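Local coordinates for CRISPR-associated protein, Cse1 family (Acidimicrobium ferrooxidans, PDB 4H3T) that probably serves as the large Cse1 subunit of a type I-E Cascade complex, helping to recognise invading DNA during CRISPR interference, at residues G323-R328 with R462-Y467; S361-S366 with Y381-T386; I35-H40 with F86-I91; L12-W17 with R97-F102. The protein carries 1 engineered substitution. All blocks are in the same frame, centred on the assembly; numbering follows the deposited sequence. Where two conformers were deposited one is given.

Contact 1: G323-R328 with R462-Y467; sequences GQQVWR and RLDAPY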
# COMPACT_ATOMS: atom_id res chain seq x y z
N GLY A 323 3.62 -10.46 -5.37
CA GLY A 323 4.10 -11.82 -5.48
C GLY A 323 5.35 -12.13 -4.67
O GLY A 323 5.89 -13.20 -4.89
N GLN A 324 5.86 -11.20 -3.82
CA GLN A 324 6.98 -11.46 -2.88
C GLN A 324 6.68 -10.89 -1.52
O GLN A 324 5.89 -9.94 -1.41
CB GLN A 324 8.26 -10.89 -3.38
CG GLN A 324 8.34 -9.37 -3.36
CD GLN A 324 9.64 -8.85 -3.86
OE1 GLN A 324 10.00 -7.66 -3.61
NE2 GLN A 324 10.27 -9.60 -4.72
N GLN A 325 7.33 -11.39 -0.50
CA GLN A 325 7.18 -10.93 0.91
C GLN A 325 7.74 -9.49 0.93
O GLN A 325 8.74 -9.24 0.26
CB GLN A 325 7.92 -11.82 1.87
CG GLN A 325 7.38 -13.26 1.92
CD GLN A 325 7.98 -14.25 0.92
OE1 GLN A 325 8.70 -13.89 -0.01
NE2 GLN A 325 7.50 -15.47 0.97
N VAL A 326 7.15 -8.58 1.63
CA VAL A 326 7.47 -7.16 1.51
C VAL A 326 8.92 -6.85 1.89
O VAL A 326 9.55 -6.03 1.24
CB VAL A 326 6.50 -6.21 2.28
CG1 VAL A 326 6.52 -6.44 3.76
CG2 VAL A 326 6.82 -4.75 1.99
N TRP A 327 9.50 -7.55 2.85
CA TRP A 327 10.93 -7.29 3.19
C TRP A 327 11.93 -7.60 2.06
O TRP A 327 13.03 -7.05 2.04
CB TRP A 327 11.33 -8.04 4.46
CG TRP A 327 11.04 -9.51 4.47
CD1 TRP A 327 9.89 -10.12 4.87
CD2 TRP A 327 11.87 -10.54 3.92
NE1 TRP A 327 9.97 -11.47 4.66
CE2 TRP A 327 11.18 -11.76 4.08
CE3 TRP A 327 13.22 -10.58 3.49
CZ2 TRP A 327 11.75 -13.00 3.72
CZ3 TRP A 327 13.78 -11.80 3.14
CH2 TRP A 327 13.06 -13.00 3.32
N ARG A 328 11.53 -8.43 1.06
CA ARG A 328 12.40 -8.67 -0.08
C ARG A 328 12.60 -7.36 -0.90
O ARG A 328 13.58 -7.25 -1.60
CB ARG A 328 11.86 -9.83 -0.93
CG ARG A 328 12.08 -11.16 -0.27
CD ARG A 328 11.24 -12.26 -0.88
NE ARG A 328 11.56 -12.55 -2.27
CZ ARG A 328 10.96 -13.47 -2.99
NH1 ARG A 328 9.94 -14.17 -2.49
NH2 ARG A 328 11.33 -13.68 -4.24
N ARG A 462 10.25 -19.83 4.29
CA ARG A 462 10.86 -20.25 5.56
C ARG A 462 11.58 -19.11 6.27
O ARG A 462 11.66 -19.14 7.49
CB ARG A 462 11.85 -21.39 5.31
CG ARG A 462 11.13 -22.70 5.00
CD ARG A 462 10.81 -23.48 6.26
NE ARG A 462 12.03 -24.11 6.79
CZ ARG A 462 12.58 -25.23 6.33
NH1 ARG A 462 12.01 -25.90 5.34
NH2 ARG A 462 13.72 -25.67 6.83
N LEU A 463 12.10 -18.12 5.55
CA LEU A 463 12.84 -17.00 6.18
C LEU A 463 11.93 -15.84 6.53
O LEU A 463 12.40 -14.87 7.15
CB LEU A 463 13.99 -16.53 5.24
CG LEU A 463 15.11 -17.52 5.03
CD1 LEU A 463 16.14 -16.95 4.08
CD2 LEU A 463 15.78 -17.95 6.37
N ASP A 464 10.62 -15.94 6.23
CA ASP A 464 9.75 -14.81 6.46
C ASP A 464 9.63 -14.46 7.96
O ASP A 464 9.94 -13.33 8.33
CB ASP A 464 8.37 -15.03 5.83
CG ASP A 464 7.40 -13.87 5.99
OD1 ASP A 464 7.70 -12.75 5.49
OD2 ASP A 464 6.42 -14.05 6.65
N ALA A 465 9.21 -15.39 8.80
CA ALA A 465 9.03 -15.09 10.24
C ALA A 465 10.40 -14.81 10.91
O ALA A 465 10.54 -13.74 11.54
CB ALA A 465 8.26 -16.22 10.94
N PRO A 466 11.48 -15.55 10.55
CA PRO A 466 12.82 -15.19 11.09
C PRO A 466 13.32 -13.82 10.66
O PRO A 466 13.88 -13.11 11.48
CB PRO A 466 13.69 -16.29 10.49
CG PRO A 466 12.82 -17.43 10.33
CD PRO A 466 11.54 -16.87 9.89
N TYR A 467 13.11 -13.39 9.37
CA TYR A 467 13.56 -12.05 8.95
C TYR A 467 12.82 -10.95 9.74
O TYR A 467 13.40 -9.99 10.20
CB TYR A 467 13.36 -11.82 7.44
CG TYR A 467 13.96 -10.51 7.04
CD1 TYR A 467 15.34 -10.39 6.84
CD2 TYR A 467 13.21 -9.33 7.11
CE1 TYR A 467 15.93 -9.16 6.63
CE2 TYR A 467 13.80 -8.09 6.92
CZ TYR A 467 15.15 -8.01 6.61
OH TYR A 467 15.73 -6.78 6.49
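A short 3-10 turn at V326-R328 docks against the long helix 445-473, one of the C-terminal helices of this Cse1 chain, and W327 is the side chain driven into the joint. Its CG sits in the crowded position between the backbone N and the carbonyl carbon (chi1 53°), which swings the indole out toward the helix. There the six-membered ring of W327 and the Y467 ring form an offset stack, centroids 4.6 Å apart and planes at 13°. The helix backbone sets Y467 CB over the indole, 3.9 Å from the centroid of the W327 six-membered ring (a CH-pi contact), and CG anti to the backbone N (chi1 -174°) lays the phenol ring along the same face. The methylene CG of R328 lies over the other face. At the far rim, W327 CH2 meets L463 CB at 4.1 Å, the two side chains crossing at about a right angle. Tryptophan suits this spot because it offers a broad apolar face to the helix while its one polar atom stays at the edge. Beyond the stack, the Y467 hydroxyl bonds to A402 O on helix 397-415, and D464 also forms a salt bridge with R468. The carboxylate of D464 lies almost coplanar with the indole, and W327 NE1 donates to the anti lone pair of D464 OD1 at 2.7 Å.

Contact 2: S361-S366 with Y381-T386; sequences SLLVTS and YDRLDT
Strands 359-370 and 375-387 form an antiparallel beta hairpin, in which S361, L363 and T365 face the same side of the sheet as D385, R383 and Y381. The hydrogen-bonded pairs are L362 with L384 and V364 with D382. V364 N gives D382 O a nearly straight bond of 2.8 Å, and L384 O accepts both L362 N and the hydroxyl of T386.

R383 shows how a long side chain uses the non-hydrogen-bonded positions. Its CB passes S361 OG at 4.0 Å. CG is anti to the carbonyl carbon, and the chain runs on extended through CD before bending at chi3 (92°), which lays the guanidinium over L363, whose side chain runs alongside in the same direction. L363 CD1 stands over one face of this flat group, 3.9 Å from R383 CZ, and its other methyl, CD2, is near NH1. R383 NH2 makes a weak bond of 3.3 Å to Y381 OH, which lies in the guanidinium plane, while NH1 pairs with E53 of helix 52-68. The same leucine methyl touches the edge of the tyrosine ring, at 3.8 Å from Y381 CE1. Leucine suits the buried central strand, flanked on its other side by strand 202-206; arginine suits the edge strand, where an apolar stem can carry a charge outward.

A leucine methyl thus lies against one face of the guanidinium, while NH2 meets the tyrosine oxygen in the plane and NH1 pairs with E53, which would be expected to balance the positive charge.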
# COMPACT_ATOMS: atom_id res chain seq x y z
N SER A 361 4.65 0.05 12.29
CA SER A 361 4.28 -0.98 11.35
C SER A 361 3.98 -0.28 10.00
O SER A 361 3.03 0.53 9.92
CB SER A 361 3.07 -1.72 11.91
OG SER A 361 2.55 -2.57 10.92
N LEU A 362 4.77 -0.58 8.96
CA LEU A 362 4.59 0.08 7.69
C LEU A 362 3.60 -0.67 6.86
O LEU A 362 3.82 -1.83 6.56
CB LEU A 362 5.93 0.18 6.93
CG LEU A 362 7.01 0.98 7.59
CD1 LEU A 362 8.21 1.00 6.72
CD2 LEU A 362 6.53 2.45 7.93
N LEU A 363 2.51 -0.03 6.50
CA LEU A 363 1.48 -0.60 5.64
C LEU A 363 1.88 -0.28 4.23
O LEU A 363 2.04 0.89 3.93
CB LEU A 363 0.12 0.01 5.96
CG LEU A 363 -1.07 -0.30 5.01
CD1 LEU A 363 -1.33 -1.79 4.87
CD2 LEU A 363 -2.28 0.39 5.49
N VAL A 364 2.02 -1.27 3.36
CA VAL A 364 2.36 -1.04 1.97
C VAL A 364 1.30 -1.60 1.07
O VAL A 364 0.94 -2.78 1.21
CB VAL A 364 3.74 -1.79 1.77
CG1 VAL A 364 4.19 -1.85 0.35
CG2 VAL A 364 4.83 -1.17 2.64
N THR A 365 0.89 -0.85 0.07
CA THR A 365 0.04 -1.38 -1.00
C THR A 365 0.49 -0.94 -2.42
O THR A 365 1.04 0.15 -2.59
CB THR A 365 -1.46 -0.98 -0.84
OG1 THR A 365 -1.59 0.43 -1.18
CG2 THR A 365 -2.00 -1.29 0.57
N SER A 366 0.27 -1.81 -3.43
CA SER A 366 0.45 -1.43 -4.85
C SER A 366 -0.43 -2.28 -5.69
O SER A 366 -0.88 -3.32 -5.23
CB SER A 366 1.91 -1.51 -5.31
OG SER A 366 2.29 -2.86 -5.44
N TYR A 381 -0.04 -6.11 -0.88
CA TYR A 381 -0.63 -5.61 0.36
C TYR A 381 0.16 -6.24 1.52
O TYR A 381 0.38 -7.44 1.48
CB TYR A 381 -2.11 -5.97 0.38
CG TYR A 381 -2.65 -6.06 1.78
CD1 TYR A 381 -2.65 -4.95 2.62
CD2 TYR A 381 -3.13 -7.27 2.29
CE1 TYR A 381 -3.03 -5.06 3.96
CE2 TYR A 381 -3.57 -7.37 3.62
CZ TYR A 381 -3.50 -6.26 4.45
OH TYR A 381 -3.89 -6.29 5.78
N ASP A 382 0.73 -5.45 2.43
CA ASP A 382 1.56 -6.03 3.50
C ASP A 382 1.81 -5.05 4.57
O ASP A 382 1.54 -3.86 4.39
CB ASP A 382 2.92 -6.51 2.90
CG ASP A 382 3.57 -7.76 3.54
OD1 ASP A 382 3.29 -8.06 4.75
OD2 ASP A 382 4.33 -8.49 2.81
N ARG A 383 2.31 -5.57 5.68
CA ARG A 383 2.67 -4.87 6.87
C ARG A 383 4.06 -5.33 7.30
O ARG A 383 4.35 -6.53 7.25
CB ARG A 383 1.62 -5.17 7.96
CG ARG A 383 0.20 -5.10 7.40
CD ARG A 383 -0.87 -5.10 8.47
NE ARG A 383 -1.22 -3.75 8.85
CZ ARG A 383 -2.28 -3.05 8.45
NH1 ARG A 383 -2.47 -1.82 8.89
NH2 ARG A 383 -3.17 -3.60 7.62
N LEU A 384 4.94 -4.37 7.61
CA LEU A 384 6.27 -4.68 8.05
C LEU A 384 6.59 -3.91 9.32
O LEU A 384 6.66 -2.69 9.28
CB LEU A 384 7.27 -4.36 6.93
CG LEU A 384 8.73 -4.79 7.21
CD1 LEU A 384 8.88 -6.34 7.38
CD2 LEU A 384 9.65 -4.26 6.15
N ASP A 385 6.86 -4.61 10.41
CA ASP A 385 7.31 -3.99 11.67
C ASP A 385 8.77 -3.49 11.52
O ASP A 385 9.71 -4.28 11.29
CB ASP A 385 7.16 -4.97 12.85
CG ASP A 385 5.71 -5.20 13.31
OD1 ASP A 385 4.88 -4.27 13.20
OD2 ASP A 385 5.42 -6.29 13.89
N THR A 386 8.91 -2.17 11.49
CA THR A 386 10.15 -1.51 11.16
C THR A 386 10.67 -0.55 12.29
O THR A 386 10.01 0.46 12.61
CB THR A 386 10.00 -0.73 9.82
OG1 THR A 386 9.48 -1.62 8.80
CG2 THR A 386 11.35 -0.20 9.31

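Contact 3: I35-H40 with F86-I91; sequences IFVLAH and FSEDAI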
# COMPACT_ATOMS: atom_id res chain seq x y z
N ILE A 35 -14.85 8.03 15.38
CA ILE A 35 -13.50 7.60 15.04
C ILE A 35 -12.43 8.64 15.58
O ILE A 35 -11.34 8.24 15.97
CB ILE A 35 -13.36 7.23 13.53
CG1 ILE A 35 -12.36 6.06 13.36
CG2 ILE A 35 -13.02 8.42 12.70
CD1 ILE A 35 -12.07 5.61 12.02
N PHE A 36 -12.79 9.91 15.70
CA PHE A 36 -11.92 10.94 16.24
C PHE A 36 -12.03 10.98 17.75
O PHE A 36 -11.02 10.94 18.43
CB PHE A 36 -12.29 12.31 15.63
CG PHE A 36 -11.61 12.44 14.30
CD1 PHE A 36 -10.27 12.76 14.23
CD2 PHE A 36 -12.31 12.23 13.12
CE1 PHE A 36 -9.64 12.85 13.02
CE2 PHE A 36 -11.65 12.27 11.89
CZ PHE A 36 -10.32 12.61 11.85
N VAL A 37 -13.24 11.02 18.28
CA VAL A 37 -13.44 11.12 19.74
C VAL A 37 -12.83 9.90 20.44
O VAL A 37 -12.17 10.06 21.46
CB VAL A 37 -14.95 11.29 20.09
CG1 VAL A 37 -15.18 11.25 21.62
CG2 VAL A 37 -15.45 12.60 19.51
N LEU A 38 -12.94 8.71 19.82
CA LEU A 38 -12.46 7.46 20.43
C LEU A 38 -11.14 6.95 19.85
O LEU A 38 -10.74 5.82 20.18
CB LEU A 38 -13.55 6.39 20.27
CG LEU A 38 -14.94 6.72 20.82
CD1 LEU A 38 -15.89 5.59 20.54
CD2 LEU A 38 -14.90 6.99 22.29
N ALA A 39 -10.42 7.76 19.05
CA ALA A 39 -9.18 7.32 18.39
C ALA A 39 -8.12 6.74 19.34
O ALA A 39 -7.47 5.78 19.00
CB ALA A 39 -8.58 8.47 17.60
N HIS A 40 -8.03 7.25 20.58
CA HIS A 40 -7.07 6.75 21.58
C HIS A 40 -7.48 5.38 22.19
O HIS A 40 -6.70 4.79 22.91
CB HIS A 40 -6.90 7.79 22.69
CG HIS A 40 -8.17 8.08 23.42
ND1 HIS A 40 -9.27 8.63 22.78
CD2 HIS A 40 -8.51 7.82 24.71
CE1 HIS A 40 -10.22 8.72 23.71
NE2 HIS A 40 -9.79 8.27 24.88
N PHE A 86 -8.14 13.48 21.31
CA PHE A 86 -8.54 14.62 20.50
C PHE A 86 -9.69 15.35 21.21
O PHE A 86 -10.46 14.76 21.95
CB PHE A 86 -8.95 14.20 19.07
CG PHE A 86 -7.85 13.65 18.20
CD1 PHE A 86 -6.68 14.37 17.98
CD2 PHE A 86 -7.98 12.42 17.58
CE1 PHE A 86 -5.70 13.89 17.09
CE2 PHE A 86 -7.02 11.96 16.68
CZ PHE A 86 -5.88 12.69 16.46
N SER A 87 -9.75 16.65 20.99
CA SER A 87 -10.76 17.52 21.58
C SER A 87 -12.14 17.25 21.00
O SER A 87 -12.35 17.50 19.80
CB SER A 87 -10.39 18.97 21.32
OG SER A 87 -11.42 19.86 21.69
N GLU A 88 -13.10 16.80 21.86
CA GLU A 88 -14.50 16.63 21.44
C GLU A 88 -15.11 17.93 20.92
O GLU A 88 -15.95 17.89 20.01
CB GLU A 88 -15.39 16.14 22.57
CG GLU A 88 -15.22 14.68 22.89
CD GLU A 88 -16.28 14.14 23.83
OE1 GLU A 88 -15.91 13.40 24.77
OE2 GLU A 88 -17.48 14.42 23.60
N ASP A 89 -14.72 19.07 21.50
CA ASP A 89 -15.27 20.37 21.12
C ASP A 89 -14.80 20.76 19.71
O ASP A 89 -15.60 21.25 18.91
CB ASP A 89 -14.90 21.47 22.14
CG ASP A 89 -15.54 21.38 23.53
OD1 ASP A 89 -16.56 20.66 23.68
OD2 ASP A 89 -15.06 22.09 24.45
N ALA A 90 -13.52 20.49 19.37
CA ALA A 90 -13.00 20.79 18.03
C ALA A 90 -13.71 19.93 16.98
O ALA A 90 -14.06 20.41 15.88
CB ALA A 90 -11.51 20.52 17.97
N ILE A 91 -13.94 18.66 17.34
CA ILE A 91 -14.58 17.67 16.48
C ILE A 91 -16.01 18.06 16.25
O ILE A 91 -16.44 18.16 15.10
CB ILE A 91 -14.49 16.23 17.10
CG1 ILE A 91 -13.01 15.76 17.23
CG2 ILE A 91 -15.28 15.23 16.22
CD1 ILE A 91 -12.79 14.69 18.20
O HOH W 1 -8.95 10.81 20.67
O HOH W 2 -11.68 12.52 22.71
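Apolar packing supplies the direct side-chain contacts. I91 CD1, at the tip of an extended isoleucine, fits between F36 CB at 3.5 Å and V37 CG2 at 3.6 Å. The other valine methyl, V37 CG1, rests on the aliphatic stem of E88, 3.7 Å from its CG; a glutamate fits this outer position because its methylenes cover the valine while OE2 pairs with R33. The rings of F36 and F86 cross obliquely, with planes 53° apart, and A39 CB meets F86 CE2 at 3.9 Å, a place where a small methyl lets the ring approach the backbone.

The motif here is a helix end set against a helix start: helix 32-37 finishes beside the beginning of helix 88-98, where S87 is the N-cap and its OG accepts from A90 N.

Backbone polar groups near this junction are linked through water. One molecule accepts from F86 N at 2.9 Å, donates to F36 O and also bonds to H40 ND1. A second donates to both V37 O and F86 O, at 2.7 Å from the latter, thereby joining two carbonyls that could not bond to each other. F36 O additionally lies in the plane of the F86 ring, at its edge, 3.5 Å from F86 CD2.

Contact 4: L12-W17 with R97-F102; sequences LSSEPW and RWRHRF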
# COMPACT_ATOMS: atom_id res chain seq x y z
N LEU A 12 -22.87 10.41 7.61
CA LEU A 12 -21.58 9.73 7.83
C LEU A 12 -20.83 10.27 9.04
O LEU A 12 -19.91 9.62 9.54
CB LEU A 12 -20.72 9.83 6.57
CG LEU A 12 -21.27 9.20 5.28
CD1 LEU A 12 -20.33 9.51 4.12
CD2 LEU A 12 -21.49 7.72 5.45
N SER A 13 -21.20 11.45 9.51
CA SER A 13 -20.57 11.94 10.74
C SER A 13 -21.17 11.29 12.00
O SER A 13 -20.53 11.35 13.04
CB SER A 13 -20.69 13.46 10.86
OG SER A 13 -21.99 13.88 11.25
N SER A 14 -22.42 10.74 11.96
CA SER A 14 -23.07 10.22 13.16
C SER A 14 -23.58 8.78 13.04
O SER A 14 -23.87 8.17 14.06
CB SER A 14 -24.23 11.15 13.56
OG SER A 14 -25.10 11.35 12.46
N GLU A 15 -23.60 8.20 11.86
CA GLU A 15 -24.00 6.78 11.66
C GLU A 15 -22.80 5.88 11.60
O GLU A 15 -21.78 6.29 11.05
CB GLU A 15 -24.75 6.59 10.33
CG GLU A 15 -25.98 7.43 10.24
CD GLU A 15 -27.24 6.85 10.83
OE1 GLU A 15 -27.16 5.96 11.71
OE2 GLU A 15 -28.32 7.30 10.39
N PRO A 16 -22.94 4.62 12.03
CA PRO A 16 -21.77 3.71 12.02
C PRO A 16 -21.44 3.17 10.62
O PRO A 16 -22.30 2.66 9.94
CB PRO A 16 -22.16 2.59 13.00
CG PRO A 16 -23.66 2.63 13.10
CD PRO A 16 -24.11 4.03 12.74
N TRP A 17 -20.19 3.34 10.15
CA TRP A 17 -19.80 2.77 8.88
C TRP A 17 -18.31 2.43 8.74
O TRP A 17 -17.94 1.84 7.73
CB TRP A 17 -20.22 3.69 7.70
CG TRP A 17 -19.57 5.03 7.68
CD1 TRP A 17 -19.81 6.07 8.52
CD2 TRP A 17 -18.56 5.46 6.77
NE1 TRP A 17 -19.00 7.13 8.21
CE2 TRP A 17 -18.25 6.81 7.10
CE3 TRP A 17 -17.97 4.90 5.62
CZ2 TRP A 17 -17.37 7.59 6.34
CZ3 TRP A 17 -17.12 5.67 4.86
CH2 TRP A 17 -16.83 7.01 5.21
N ARG A 97 -20.56 22.49 11.61
CA ARG A 97 -20.43 23.33 10.41
C ARG A 97 -20.63 22.55 9.09
O ARG A 97 -21.20 23.10 8.17
CB ARG A 97 -19.04 24.02 10.37
CG ARG A 97 -18.63 24.78 9.10
CD ARG A 97 -19.25 26.16 8.96
NE ARG A 97 -18.81 26.89 7.76
CZ ARG A 97 -19.28 26.73 6.52
NH1 ARG A 97 -20.22 25.82 6.26
NH2 ARG A 97 -18.81 27.47 5.53
N TRP A 98 -20.14 21.32 8.98
CA TRP A 98 -20.10 20.64 7.70
C TRP A 98 -20.98 19.44 7.55
O TRP A 98 -20.99 18.83 6.45
CB TRP A 98 -18.65 20.22 7.45
CG TRP A 98 -17.75 21.41 7.23
CD1 TRP A 98 -16.88 21.96 8.11
CD2 TRP A 98 -17.80 22.29 6.11
NE1 TRP A 98 -16.32 23.10 7.59
CE2 TRP A 98 -16.87 23.33 6.35
CE3 TRP A 98 -18.55 22.31 4.92
CZ2 TRP A 98 -16.65 24.36 5.44
CZ3 TRP A 98 -18.33 23.34 4.02
CH2 TRP A 98 -17.38 24.33 4.27
N ARG A 99 -21.75 19.07 8.57
CA ARG A 99 -22.50 17.82 8.40
C ARG A 99 -23.57 17.88 7.30
O ARG A 99 -23.88 16.82 6.79
CB ARG A 99 -23.08 17.29 9.67
CG ARG A 99 -24.25 18.00 10.17
CD ARG A 99 -24.49 17.66 11.63
NE ARG A 99 -24.83 16.25 11.85
CZ ARG A 99 -25.15 15.72 13.04
NH1 ARG A 99 -25.15 16.47 14.14
NH2 ARG A 99 -25.47 14.44 13.13
N HIS A 100 -23.97 19.07 6.81
CA HIS A 100 -24.87 19.16 5.65
C HIS A 100 -24.17 18.60 4.36
O HIS A 100 -24.81 18.35 3.33
CB HIS A 100 -25.32 20.63 5.44
CG HIS A 100 -24.21 21.56 5.01
ND1 HIS A 100 -23.26 22.04 5.92
CD2 HIS A 100 -23.96 22.11 3.79
CE1 HIS A 100 -22.44 22.82 5.23
NE2 HIS A 100 -22.79 22.88 3.94
N ARG A 101 -22.86 18.36 4.44
CA ARG A 101 -22.08 17.79 3.34
C ARG A 101 -21.70 16.32 3.55
O ARG A 101 -21.12 15.75 2.61
CB ARG A 101 -20.83 18.62 3.11
CG ARG A 101 -21.12 20.07 2.71
CD ARG A 101 -21.82 20.22 1.35
NE ARG A 101 -21.00 19.68 0.23
CZ ARG A 101 -20.16 20.36 -0.53
NH1 ARG A 101 -19.99 21.68 -0.34
NH2 ARG A 101 -19.47 19.75 -1.48
N PHE A 102 -22.06 15.72 4.71
CA PHE A 102 -21.76 14.32 5.02
C PHE A 102 -22.95 13.39 4.90
O PHE A 102 -22.86 12.25 5.33
CB PHE A 102 -21.17 14.22 6.43
CG PHE A 102 -19.73 14.64 6.42
CD1 PHE A 102 -18.73 13.75 6.04
CD2 PHE A 102 -19.37 15.93 6.78
CE1 PHE A 102 -17.41 14.16 5.98
CE2 PHE A 102 -18.05 16.35 6.70
CZ PHE A 102 -17.07 15.45 6.33
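Past helix 88-98 the chain makes a short 3-10 turn, R99-R101, and it is this turn and the residue after it that meet the loop leading into strand 18-22. R99 comes first. Its CG occupies the crowded position between the backbone N and the carbonyl carbon (chi1 75°), and a bend at chi3 carries the guanidinium along the two serines. S13 OG lies obliquely to that group, 3.7 Å from R99 NE, whereas S14 OG is at its edge and receives only a weak bond, 3.2 Å from R99 NH2 with an angle of 121° at the hydrogen. The firmer partner is D11, which forms a salt bridge with R99 NE and also bonds to S13 OG. Serine suits both positions, being small enough to let the arginine pass and polar enough to lie beside it.

The turn closes with F102 N bonded to R99 O, and F102 then meets L12. F102 O takes a nearly straight bond from L12 N at 2.9 Å, the donor standing above the carbonyl plane. The leucine side chain also lies over this oxygen, with L12 CG 3.4 Å from F102 O. L12 CB lies at the edge of the F102 ring, near its plane; that ring goes on to pack among F95, F111 and W237. Inside the loop, W17 NE1 bonds to L12 O at 3.0 Å, so both polar backbone atoms of this buried leucine have partners.

The chemistry therefore divides with depth: a backbone bond that is straight at the hydrogen ties the loop to the turn among apolar groups, while at the surface D11 would be expected to supply most of the charge balance for R99, the serine bond being weak.

Contacts 1 and 2 lie toward the middle of the chain and touch each other: V326 N of contact 1 is probably bonded to D382 OD2 of contact 2, and V326 packs on L384, so hairpin, turn and helix 445-473 form one continuous unit. Contacts 3 and 4 sit farther from the centre, about 14 Å apart between centres; contact 3 holds the start of helix 88-98 and contact 4 the turn that follows it. Contacts 1, 3 and 4 are mainly buried, with exposed E88, S14 and R99 at the margins of the last two; contact 2 is buried only in part. Its regular backbone bonding contrasts with the aromatic stack of contact 1, the waters of contact 3 and the single backbone bond of contact 4.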